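Local coordinates for bifunctional protein PutA (Bdellovibrio bacteriovorus, PDB 5UR2) that probably oxidises proline to glutamate in two steps, through a flavin-dependent proline dehydrogenase and an NAD+-dependent L-glutamate gamma-semialdehyde dehydrogenase joined in one chain, at residues L301-Y306 with F352-V357; F379-G384 with Y398-Y403; A759-A764 with D794-R799. All coordinates share one frame; numbering follows the deposited sequence.

Contact 1: residues L301-Y306 with F352-V357. With P5F (N-propargylglycine-modified flavin adenine dinucleotide), chain F.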
# COMPACT_ATOMS: atom_id res chain seq x y z
N LEU B 301 52.39 -9.12 8.70
CA LEU B 301 51.47 -9.09 7.58
C LEU B 301 50.42 -10.19 7.79
O LEU B 301 50.78 -11.37 7.91
CB LEU B 301 52.23 -9.27 6.27
CG LEU B 301 51.45 -9.09 4.97
CD1 LEU B 301 50.91 -7.67 4.81
CD2 LEU B 301 52.34 -9.48 3.79
N VAL B 302 49.16 -9.79 7.92
CA VAL B 302 48.04 -10.72 8.08
C VAL B 302 47.10 -10.50 6.91
O VAL B 302 47.29 -9.60 6.10
CB VAL B 302 47.30 -10.53 9.42
CG1 VAL B 302 48.27 -10.50 10.58
CG2 VAL B 302 46.46 -9.25 9.41
N LYS B 303 46.07 -11.34 6.81
CA LYS B 303 45.03 -11.04 5.83
C LYS B 303 43.97 -10.10 6.41
O LYS B 303 43.76 -9.01 5.87
CB LYS B 303 44.44 -12.33 5.25
CG LYS B 303 45.48 -12.96 4.34
CD LYS B 303 45.09 -14.24 3.71
CE LYS B 303 46.34 -14.86 3.07
NZ LYS B 303 46.11 -16.22 2.54
N GLY B 304 43.35 -10.47 7.53
CA GLY B 304 42.40 -9.58 8.19
C GLY B 304 41.29 -10.31 8.92
O GLY B 304 40.77 -11.31 8.42
N ALA B 305 40.90 -9.82 10.10
CA ALA B 305 39.98 -10.52 10.99
C ALA B 305 38.55 -9.99 10.97
O ALA B 305 37.68 -10.57 11.63
CB ALA B 305 40.49 -10.46 12.44
N TYR B 306 38.27 -8.89 10.27
CA TYR B 306 36.96 -8.25 10.41
C TYR B 306 36.18 -8.22 9.10
O TYR B 306 35.44 -7.27 8.83
CB TYR B 306 37.13 -6.83 10.99
CG TYR B 306 38.00 -6.77 12.24
CD1 TYR B 306 37.44 -6.99 13.50
CD2 TYR B 306 39.36 -6.48 12.17
CE1 TYR B 306 38.22 -6.94 14.66
CE2 TYR B 306 40.15 -6.43 13.31
CZ TYR B 306 39.57 -6.66 14.56
OH TYR B 306 40.35 -6.61 15.70
N PHE B 352 55.31 -13.13 8.57
CA PHE B 352 54.21 -13.63 7.74
C PHE B 352 53.25 -14.45 8.60
O PHE B 352 53.57 -15.56 9.01
CB PHE B 352 54.74 -14.44 6.56
CG PHE B 352 55.55 -13.62 5.61
CD1 PHE B 352 55.03 -12.44 5.10
CD2 PHE B 352 56.83 -13.99 5.26
CE1 PHE B 352 55.77 -11.66 4.24
CE2 PHE B 352 57.58 -13.21 4.40
CZ PHE B 352 57.05 -12.04 3.89
N ALA B 353 52.08 -13.88 8.88
CA ALA B 353 51.06 -14.53 9.69
C ALA B 353 50.04 -15.15 8.76
O ALA B 353 49.28 -14.43 8.11
CB ALA B 353 50.40 -13.52 10.63
N SER B 354 50.04 -16.48 8.67
CA SER B 354 49.09 -17.18 7.80
C SER B 354 49.17 -18.67 8.06
O SER B 354 50.26 -19.20 8.30
CB SER B 354 49.36 -16.91 6.32
OG SER B 354 48.41 -17.60 5.52
N HIS B 355 48.02 -19.35 7.97
CA HIS B 355 47.96 -20.81 8.01
C HIS B 355 47.84 -21.44 6.62
O HIS B 355 47.69 -22.67 6.52
CB HIS B 355 46.81 -21.27 8.90
CG HIS B 355 46.74 -20.57 10.22
ND1 HIS B 355 46.04 -19.40 10.41
CD2 HIS B 355 47.32 -20.86 11.41
CE1 HIS B 355 46.17 -19.01 11.67
NE2 HIS B 355 46.94 -19.88 12.29
N ASN B 356 47.93 -20.64 5.57
CA ASN B 356 47.68 -21.07 4.20
C ASN B 356 48.99 -21.54 3.57
O ASN B 356 49.94 -20.76 3.47
CB ASN B 356 47.06 -19.88 3.45
CG ASN B 356 46.75 -20.16 1.99
OD1 ASN B 356 47.48 -20.85 1.30
ND2 ASN B 356 45.66 -19.57 1.50
N VAL B 357 49.04 -22.82 3.16
CA VAL B 357 50.29 -23.39 2.65
C VAL B 357 50.72 -22.70 1.35
O VAL B 357 51.92 -22.49 1.13
CB VAL B 357 50.16 -24.92 2.46
CG1 VAL B 357 51.35 -25.48 1.68
CG2 VAL B 357 50.11 -25.61 3.82
PA P5F F . 43.21 -17.93 4.53
O1A P5F F . 44.26 -18.19 3.40
O2A P5F F . 42.07 -18.82 4.60
O5B P5F F . 42.51 -16.60 4.46
C5B P5F F . 41.29 -16.27 5.11
C4B P5F F . 41.12 -14.74 5.07
O4B P5F F . 40.78 -14.24 3.80
C3B P5F F . 40.09 -14.15 5.98
O3B P5F F . 40.51 -14.07 7.29
C2B P5F F . 39.86 -12.82 5.38
O2B P5F F . 40.86 -11.95 5.80
C1B P5F F . 40.01 -13.08 3.93
N9A P5F F . 38.77 -13.28 3.23
C8A P5F F . 37.80 -14.24 3.48
N7A P5F F . 36.82 -14.09 2.57
C5A P5F F . 37.13 -13.05 1.69
C6A P5F F . 36.49 -12.46 0.61
N6A P5F F . 35.22 -12.94 0.15
N1A P5F F . 37.06 -11.42 -0.03
C2A P5F F . 38.26 -10.94 0.36
N3A P5F F . 38.89 -11.48 1.44
C4A P5F F . 38.37 -12.51 2.11
N1 P5F F . 43.83 -10.01 11.84
C2 P5F F . 43.66 -8.58 11.93
O2 P5F F . 42.74 -7.98 11.11
N3 P5F F . 44.43 -7.81 12.86
C4 P5F F . 45.39 -8.40 13.72
O4 P5F F . 46.11 -7.58 14.60
C4X P5F F . 45.57 -9.91 13.63
N5 P5F F . 46.42 -10.64 14.56
C5X P5F F . 46.86 -11.97 14.11
C6 P5F F . 48.12 -12.56 14.67
C7 P5F F . 48.59 -13.81 14.18
C7M P5F F . 49.87 -14.40 14.75
C8 P5F F . 47.87 -14.51 13.16
C8M P5F F . 48.35 -15.83 12.62
C9 P5F F . 46.68 -13.95 12.63
C9A P5F F . 46.18 -12.65 13.14
N10 P5F F . 44.96 -12.07 12.57
C10 P5F F . 44.80 -10.65 12.71
C1' P5F F . 44.02 -12.84 11.73
C2' P5F F . 44.47 -12.91 10.26
O2' P5F F . 44.36 -11.65 9.71
C3' P5F F . 43.69 -13.91 9.40
O3' P5F F . 42.37 -13.52 9.36
C4' P5F F . 43.74 -15.35 9.88
O4' P5F F . 44.94 -15.52 10.56
C5' P5F F . 43.49 -16.42 8.80
O5' P5F F . 44.10 -16.12 7.56
P P5F F . 44.86 -17.20 6.60
O1P P5F F . 46.02 -16.67 5.68
O2P P5F F . 45.21 -18.31 7.66
O3P P5F F . 43.61 -18.04 5.95
C21 P5F F . 44.92 -10.19 16.65
C22 P5F F . 45.79 -10.39 15.63
C23 P5F F . 44.54 -8.77 17.11
O HOH W 1 46.57 -14.25 7.48
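The C-terminal ends of two neighbouring strands of the proline dehydrogenase barrel meet here, L301 beside F352 and V302 beside A353, and the loops after them hold the modified FAD. L301 and F352 form a parallel bridge. A353 N donates to L301 O at 3.0 Å. L301 CD2 touches F352 CE1 at the edge of the ring, near its plane. One residue on, V302 CG1 packs against A353 CB at 3.7 Å. V302 also lies against the flavin and the ribityl chain, and A353 CB faces the flavin methyl C8M. This is the usual place for a cofactor in an (alpha/beta)8, or TIM, barrel: the C-terminal rim of the parallel strands. Beyond the strands the loops diverge, S354 to N356 and K303 at the pyrophosphate, G304 and A305 at the sugars and flavin. K303 is extended beyond CG, and its NZ reaches P5F O1A at 2.8 Å; its bond to O1P is weak. N356 ND2 donates to the same O1A at 2.7 Å in a nearly straight bond (169°). The two nitrogens thus converge on one phosphate oxygen. D331 forms a salt bridge with K303 NZ and probably balances part of its charge. S354 OG, anti to its backbone N (chi1 -179°), donates to P5F O1P at 2.6 Å. It also accepts from N356 N, closing an ST turn. H355 grips P5F O2P twice, through its backbone N and through ND1 at 3.1 Å, with O2P in the ring plane. A water that accepts from K303 N sits between the segments, 2.8 Å from A353 O. On the flavin side, A305 N donates to P5F O2 at 2.8 Å. G304 O accepts from O2B of the adenosine ribose of P5F.

Contact 2: residues F379-G384 with Y398-Y403. With P5F (N-propargylglycine-modified flavin adenine dinucleotide), chain F.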
# COMPACT_ATOMS: atom_id res chain seq x y z
N PHE B 379 57.57 -16.72 10.63
CA PHE B 379 56.20 -17.09 10.34
C PHE B 379 55.40 -17.11 11.63
O PHE B 379 55.93 -17.38 12.71
CB PHE B 379 56.16 -18.43 9.60
CG PHE B 379 56.71 -18.35 8.21
CD1 PHE B 379 55.97 -17.75 7.20
CD2 PHE B 379 57.96 -18.86 7.90
CE1 PHE B 379 56.47 -17.65 5.91
CE2 PHE B 379 58.47 -18.78 6.61
CZ PHE B 379 57.73 -18.17 5.61
N GLN B 380 54.10 -16.80 11.51
CA GLN B 380 53.26 -16.70 12.70
C GLN B 380 51.92 -17.36 12.46
O GLN B 380 51.36 -17.27 11.36
CB GLN B 380 53.09 -15.23 13.14
CG GLN B 380 54.41 -14.51 13.44
CD GLN B 380 54.24 -13.10 14.02
OE1 GLN B 380 53.12 -12.67 14.31
NE2 GLN B 380 55.35 -12.38 14.18
N MET B 381 51.43 -18.05 13.49
CA MET B 381 50.15 -18.75 13.45
C MET B 381 49.51 -18.66 14.83
O MET B 381 50.18 -18.46 15.84
CB MET B 381 50.32 -20.23 13.09
CG MET B 381 50.84 -20.49 11.71
SD MET B 381 50.93 -22.27 11.42
CE MET B 381 51.77 -22.28 9.84
N LEU B 382 48.19 -18.85 14.86
CA LEU B 382 47.47 -18.79 16.12
C LEU B 382 47.71 -20.06 16.93
O LEU B 382 47.82 -21.16 16.37
CB LEU B 382 45.97 -18.60 15.87
CG LEU B 382 45.51 -17.39 15.06
CD1 LEU B 382 44.01 -17.46 14.95
CD2 LEU B 382 45.92 -16.07 15.68
N TYR B 383 47.81 -19.89 18.25
CA TYR B 383 47.90 -21.05 19.14
C TYR B 383 46.72 -22.00 18.91
O TYR B 383 45.58 -21.57 18.75
CB TYR B 383 47.95 -20.57 20.60
CG TYR B 383 47.85 -21.65 21.65
CD1 TYR B 383 48.95 -22.44 21.99
CD2 TYR B 383 46.65 -21.87 22.31
CE1 TYR B 383 48.84 -23.44 22.96
CE2 TYR B 383 46.53 -22.86 23.27
CZ TYR B 383 47.62 -23.64 23.59
OH TYR B 383 47.46 -24.60 24.54
N GLY B 384 47.03 -23.31 18.83
CA GLY B 384 46.01 -24.32 18.64
C GLY B 384 45.53 -24.52 17.21
O GLY B 384 44.76 -25.46 16.96
N TYR B 398 62.41 -23.06 9.94
CA TYR B 398 61.98 -21.66 10.00
C TYR B 398 61.55 -21.29 11.41
O TYR B 398 61.12 -22.13 12.20
CB TYR B 398 60.83 -21.41 9.02
CG TYR B 398 61.21 -21.50 7.56
CD1 TYR B 398 61.73 -20.41 6.87
CD2 TYR B 398 61.01 -22.68 6.84
CE1 TYR B 398 62.05 -20.49 5.52
CE2 TYR B 398 61.34 -22.78 5.49
CZ TYR B 398 61.86 -21.68 4.83
OH TYR B 398 62.18 -21.77 3.49
N ARG B 399 61.65 -19.99 11.71
CA ARG B 399 61.24 -19.46 13.00
C ARG B 399 59.72 -19.29 13.03
O ARG B 399 59.16 -18.56 12.20
CB ARG B 399 61.94 -18.14 13.28
CG ARG B 399 61.62 -17.57 14.64
CD ARG B 399 62.62 -16.50 15.05
NE ARG B 399 62.51 -15.29 14.24
CZ ARG B 399 63.32 -15.00 13.22
NH1 ARG B 399 64.30 -15.84 12.89
NH2 ARG B 399 63.16 -13.87 12.55
N MET B 400 59.06 -19.92 14.00
CA MET B 400 57.61 -19.92 14.12
C MET B 400 57.22 -19.28 15.44
O MET B 400 57.74 -19.66 16.50
CB MET B 400 57.04 -21.34 14.05
CG MET B 400 55.55 -21.44 14.42
SD MET B 400 54.41 -20.62 13.26
CE MET B 400 54.94 -21.45 11.75
N ARG B 401 56.31 -18.31 15.38
CA ARG B 401 55.82 -17.60 16.56
C ARG B 401 54.32 -17.83 16.69
O ARG B 401 53.57 -17.59 15.74
CB ARG B 401 56.12 -16.11 16.46
CG ARG B 401 55.68 -15.32 17.69
CD ARG B 401 56.06 -13.83 17.61
NE ARG B 401 57.45 -13.64 17.20
CZ ARG B 401 58.48 -13.69 18.04
NH1 ARG B 401 58.28 -13.90 19.33
NH2 ARG B 401 59.71 -13.53 17.58
N GLU B 402 53.89 -18.30 17.86
CA GLU B 402 52.48 -18.55 18.11
C GLU B 402 51.85 -17.35 18.80
O GLU B 402 52.34 -16.88 19.83
CB GLU B 402 52.29 -19.78 19.00
CG GLU B 402 52.43 -21.11 18.30
CD GLU B 402 51.99 -22.25 19.19
OE1 GLU B 402 52.68 -22.47 20.21
OE2 GLU B 402 50.98 -22.92 18.88
N TYR B 403 50.75 -16.87 18.22
CA TYR B 403 49.90 -15.89 18.88
C TYR B 403 49.27 -16.53 20.11
O TYR B 403 48.55 -17.53 20.01
CB TYR B 403 48.84 -15.41 17.90
CG TYR B 403 48.05 -14.24 18.41
CD1 TYR B 403 48.57 -12.95 18.37
CD2 TYR B 403 46.76 -14.42 18.91
CE1 TYR B 403 47.83 -11.86 18.83
CE2 TYR B 403 46.02 -13.35 19.37
CZ TYR B 403 46.55 -12.07 19.33
OH TYR B 403 45.81 -11.01 19.80
PA P5F F . 43.21 -17.93 4.53
O1A P5F F . 44.26 -18.19 3.40
O2A P5F F . 42.07 -18.82 4.60
O5B P5F F . 42.51 -16.60 4.46
C5B P5F F . 41.29 -16.27 5.11
C4B P5F F . 41.12 -14.74 5.07
O4B P5F F . 40.78 -14.24 3.80
C3B P5F F . 40.09 -14.15 5.98
O3B P5F F . 40.51 -14.07 7.29
C2B P5F F . 39.86 -12.82 5.38
O2B P5F F . 40.86 -11.95 5.80
C1B P5F F . 40.01 -13.08 3.93
N9A P5F F . 38.77 -13.28 3.23
C8A P5F F . 37.80 -14.24 3.48
N7A P5F F . 36.82 -14.09 2.57
C5A P5F F . 37.13 -13.05 1.69
C6A P5F F . 36.49 -12.46 0.61
N6A P5F F . 35.22 -12.94 0.15
N1A P5F F . 37.06 -11.42 -0.03
C2A P5F F . 38.26 -10.94 0.36
N3A P5F F . 38.89 -11.48 1.44
C4A P5F F . 38.37 -12.51 2.11
N1 P5F F . 43.83 -10.01 11.84
C2 P5F F . 43.66 -8.58 11.93
O2 P5F F . 42.74 -7.98 11.11
N3 P5F F . 44.43 -7.81 12.86
C4 P5F F . 45.39 -8.40 13.72
O4 P5F F . 46.11 -7.58 14.60
C4X P5F F . 45.57 -9.91 13.63
N5 P5F F . 46.42 -10.64 14.56
C5X P5F F . 46.86 -11.97 14.11
C6 P5F F . 48.12 -12.56 14.67
C7 P5F F . 48.59 -13.81 14.18
C7M P5F F . 49.87 -14.40 14.75
C8 P5F F . 47.87 -14.51 13.16
C8M P5F F . 48.35 -15.83 12.62
C9 P5F F . 46.68 -13.95 12.63
C9A P5F F . 46.18 -12.65 13.14
N10 P5F F . 44.96 -12.07 12.57
C10 P5F F . 44.80 -10.65 12.71
C1' P5F F . 44.02 -12.84 11.73
C2' P5F F . 44.47 -12.91 10.26
O2' P5F F . 44.36 -11.65 9.71
C3' P5F F . 43.69 -13.91 9.40
O3' P5F F . 42.37 -13.52 9.36
C4' P5F F . 43.74 -15.35 9.88
O4' P5F F . 44.94 -15.52 10.56
C5' P5F F . 43.49 -16.42 8.80
O5' P5F F . 44.10 -16.12 7.56
P P5F F . 44.86 -17.20 6.60
O1P P5F F . 46.02 -16.67 5.68
O2P P5F F . 45.21 -18.31 7.66
O3P P5F F . 43.61 -18.04 5.95
C21 P5F F . 44.92 -10.19 16.65
C22 P5F F . 45.79 -10.39 15.63
C23 P5F F . 44.54 -8.77 17.11
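F379 to L382 pair in parallel with M400 to Y403, and five backbone hydrogen bonds join the two segments. They alternate between the strands, from F379 N to R399 O at one end to Y383 N to Y403 O at the other. Three CA-H...O contacts add to them, including Q380 CA to R401 O at 3.2 Å. Aromatic contact comes at the start. The edge of F379 meets the face of Y398 in an offset edge-to-face pair, planes 79° apart, with F379 CE2 3.7 Å from Y398 CD1. On the sheet face of F379, M381 and M400, M400 bends at chi2 and chi3 (67° and 55°), which brings its CE to 3.8 Å from M381 CE and also against F379 CB. On the face of Q380, L382, R401 and Y403, L382 CD2 sits 3.7 Å from Y403 CD2. The aliphatic part of R401 runs alongside Q380. E378 accepts from Q380 NE2 and pairs with R401 NE, while R401 NH1 donates to F140 O. No hydrogen bond runs to the ligand: L382 CD2 is 3.5 Å from P5F C8, and Y403 OH, hydrogen-bonded to K198 NZ, is 3.4 Å from P5F C21 of the inactivator. Helix 387-395 completes the beta-alpha-beta unit linking the seventh and eighth strands of the TIM barrel.

Contact 3: residues A759-A764 with D794-R799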
# COMPACT_ATOMS: atom_id res chain seq x y z
N ALA B 759 22.42 -10.18 29.14
CA ALA B 759 22.72 -9.19 28.12
C ALA B 759 24.23 -9.10 27.87
O ALA B 759 25.04 -9.25 28.78
CB ALA B 759 22.18 -7.81 28.52
N ASP B 760 24.59 -8.86 26.61
CA ASP B 760 25.97 -8.53 26.28
C ASP B 760 26.24 -7.12 26.81
O ASP B 760 25.74 -6.14 26.25
CB ASP B 760 26.18 -8.60 24.77
CG ASP B 760 27.64 -8.38 24.34
OD1 ASP B 760 28.34 -7.51 24.92
OD2 ASP B 760 28.09 -9.08 23.40
N LEU B 761 27.01 -7.02 27.89
CA LEU B 761 27.14 -5.74 28.58
C LEU B 761 27.93 -4.71 27.78
O LEU B 761 27.71 -3.50 27.96
CB LEU B 761 27.74 -5.96 29.97
CG LEU B 761 26.80 -6.81 30.84
CD1 LEU B 761 27.32 -7.04 32.25
CD2 LEU B 761 25.45 -6.13 30.91
N ASP B 762 28.82 -5.14 26.89
CA ASP B 762 29.47 -4.20 25.97
C ASP B 762 28.44 -3.47 25.13
O ASP B 762 28.43 -2.23 25.05
CB ASP B 762 30.47 -4.92 25.05
CG ASP B 762 31.77 -5.29 25.74
OD1 ASP B 762 32.13 -4.66 26.76
OD2 ASP B 762 32.44 -6.23 25.25
N GLU B 763 27.55 -4.22 24.48
CA GLU B 763 26.53 -3.60 23.64
C GLU B 763 25.55 -2.81 24.49
O GLU B 763 25.17 -1.68 24.13
CB GLU B 763 25.78 -4.67 22.84
CG GLU B 763 26.64 -5.67 22.09
CD GLU B 763 26.94 -5.26 20.68
OE1 GLU B 763 26.15 -4.49 20.09
OE2 GLU B 763 27.96 -5.71 20.14
N ALA B 764 25.13 -3.37 25.63
CA ALA B 764 24.08 -2.75 26.42
C ALA B 764 24.51 -1.39 26.95
O ALA B 764 23.77 -0.40 26.82
CB ALA B 764 23.66 -3.67 27.56
N ASP B 794 24.05 -5.16 39.47
CA ASP B 794 25.29 -4.58 39.99
C ASP B 794 26.34 -4.45 38.89
O ASP B 794 27.04 -3.43 38.82
CB ASP B 794 25.81 -5.42 41.16
CG ASP B 794 24.95 -5.28 42.41
OD1 ASP B 794 24.24 -4.26 42.54
OD2 ASP B 794 24.97 -6.19 43.26
N ARG B 795 26.50 -5.47 38.06
CA ARG B 795 27.50 -5.43 36.99
C ARG B 795 27.18 -4.34 35.96
O ARG B 795 28.06 -3.57 35.56
CB ARG B 795 27.58 -6.80 36.31
CG ARG B 795 28.45 -7.82 37.02
CD ARG B 795 28.26 -9.20 36.42
NE ARG B 795 26.99 -9.79 36.87
CZ ARG B 795 26.27 -10.66 36.16
NH1 ARG B 795 26.68 -11.04 34.96
NH2 ARG B 795 25.14 -11.14 36.66
N PHE B 796 25.93 -4.29 35.51
CA PHE B 796 25.57 -3.33 34.48
C PHE B 796 25.69 -1.90 34.98
O PHE B 796 26.26 -1.04 34.31
CB PHE B 796 24.15 -3.60 33.99
CG PHE B 796 23.61 -2.53 33.11
CD1 PHE B 796 23.94 -2.50 31.77
CD2 PHE B 796 22.78 -1.55 33.62
CE1 PHE B 796 23.44 -1.50 30.94
CE2 PHE B 796 22.28 -0.57 32.80
CZ PHE B 796 22.62 -0.55 31.46
N VAL B 797 25.15 -1.63 36.17
CA VAL B 797 25.14 -0.27 36.70
C VAL B 797 26.56 0.21 36.99
O VAL B 797 26.88 1.38 36.77
CB VAL B 797 24.22 -0.20 37.94
CG1 VAL B 797 24.43 1.07 38.71
CG2 VAL B 797 22.78 -0.29 37.49
N ASP B 798 27.43 -0.68 37.46
CA ASP B 798 28.82 -0.26 37.69
C ASP B 798 29.47 0.19 36.38
O ASP B 798 30.07 1.26 36.31
CB ASP B 798 29.63 -1.37 38.35
CG ASP B 798 31.13 -1.01 38.51
OD1 ASP B 798 31.45 -0.16 39.38
OD2 ASP B 798 31.98 -1.56 37.78
N ARG B 799 29.31 -0.59 35.30
CA ARG B 799 29.91 -0.19 34.03
C ARG B 799 29.23 1.04 33.44
O ARG B 799 29.89 1.89 32.83
CB ARG B 799 29.87 -1.35 33.04
CG ARG B 799 30.75 -2.52 33.40
CD ARG B 799 30.90 -3.44 32.19
NE ARG B 799 31.77 -2.89 31.16
CZ ARG B 799 31.88 -3.39 29.93
NH1 ARG B 799 31.15 -4.44 29.58
NH2 ARG B 799 32.71 -2.84 29.05
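L761 points toward helix 794-799, and its two methyl groups divide between two residues there. L761 CD2 meets the F796 ring at its edge, near the ring plane, 4.0 Å from F796 CD1. L761 CD1 rests 4.1 Å from R795 CB, and these two side chains cross at about a right angle. F796 CG is anti to its backbone N (chi1 170°), which turns the ring towards the first helix, where F796 CE1 lies 4.0 Å from A764 CB. One turn on from R795, R799 reaches across to D762. Its NH1 and NH2 both donate to the single oxygen D762 OD1, each at 3.0 Å, a salt bridge. OD1 lies in the guanidinium plane, but the carboxylate is turned 77° from that plane. NH2 meets OD1 nearly along its C-O axis, NH1 from above the carboxylate plane. R799 NE has a second acidic partner, E154, and D762 OD2 accepts from A148 N. D760 is the N-cap of the first helix, with weak bonds to D762 N and E763 N; its OD2 forms a salt bridge to R977 of the second subunit. The contact joins the N-terminal turn of helix 761-773 to helix 790-806, with F796 packing on strand 783-789 and A764 on strand 901-908.

Contacts 1 and 2 are buried neighbours in one barrel, with centres about 11 Å apart. Strands 349-353 and 379-382 lie side by side there, and F352 O and H355 NE2 probably accept hydrogen bonds from Q380 N and L382 N. Both reach the same modified flavin. Contact 1 has little strand pairing and many polar bonds to the ligand, whereas contact 2 is regular strand pairing that offers the flavin mostly carbon. Contact 3 is different: a partly buried helix pair in the aldehyde dehydrogenase part, its centre 33 to 35 Å from the others. It touches no cofactor; its salt bridge lies beside an apolar patch, and D760 and E763 reach the second subunit.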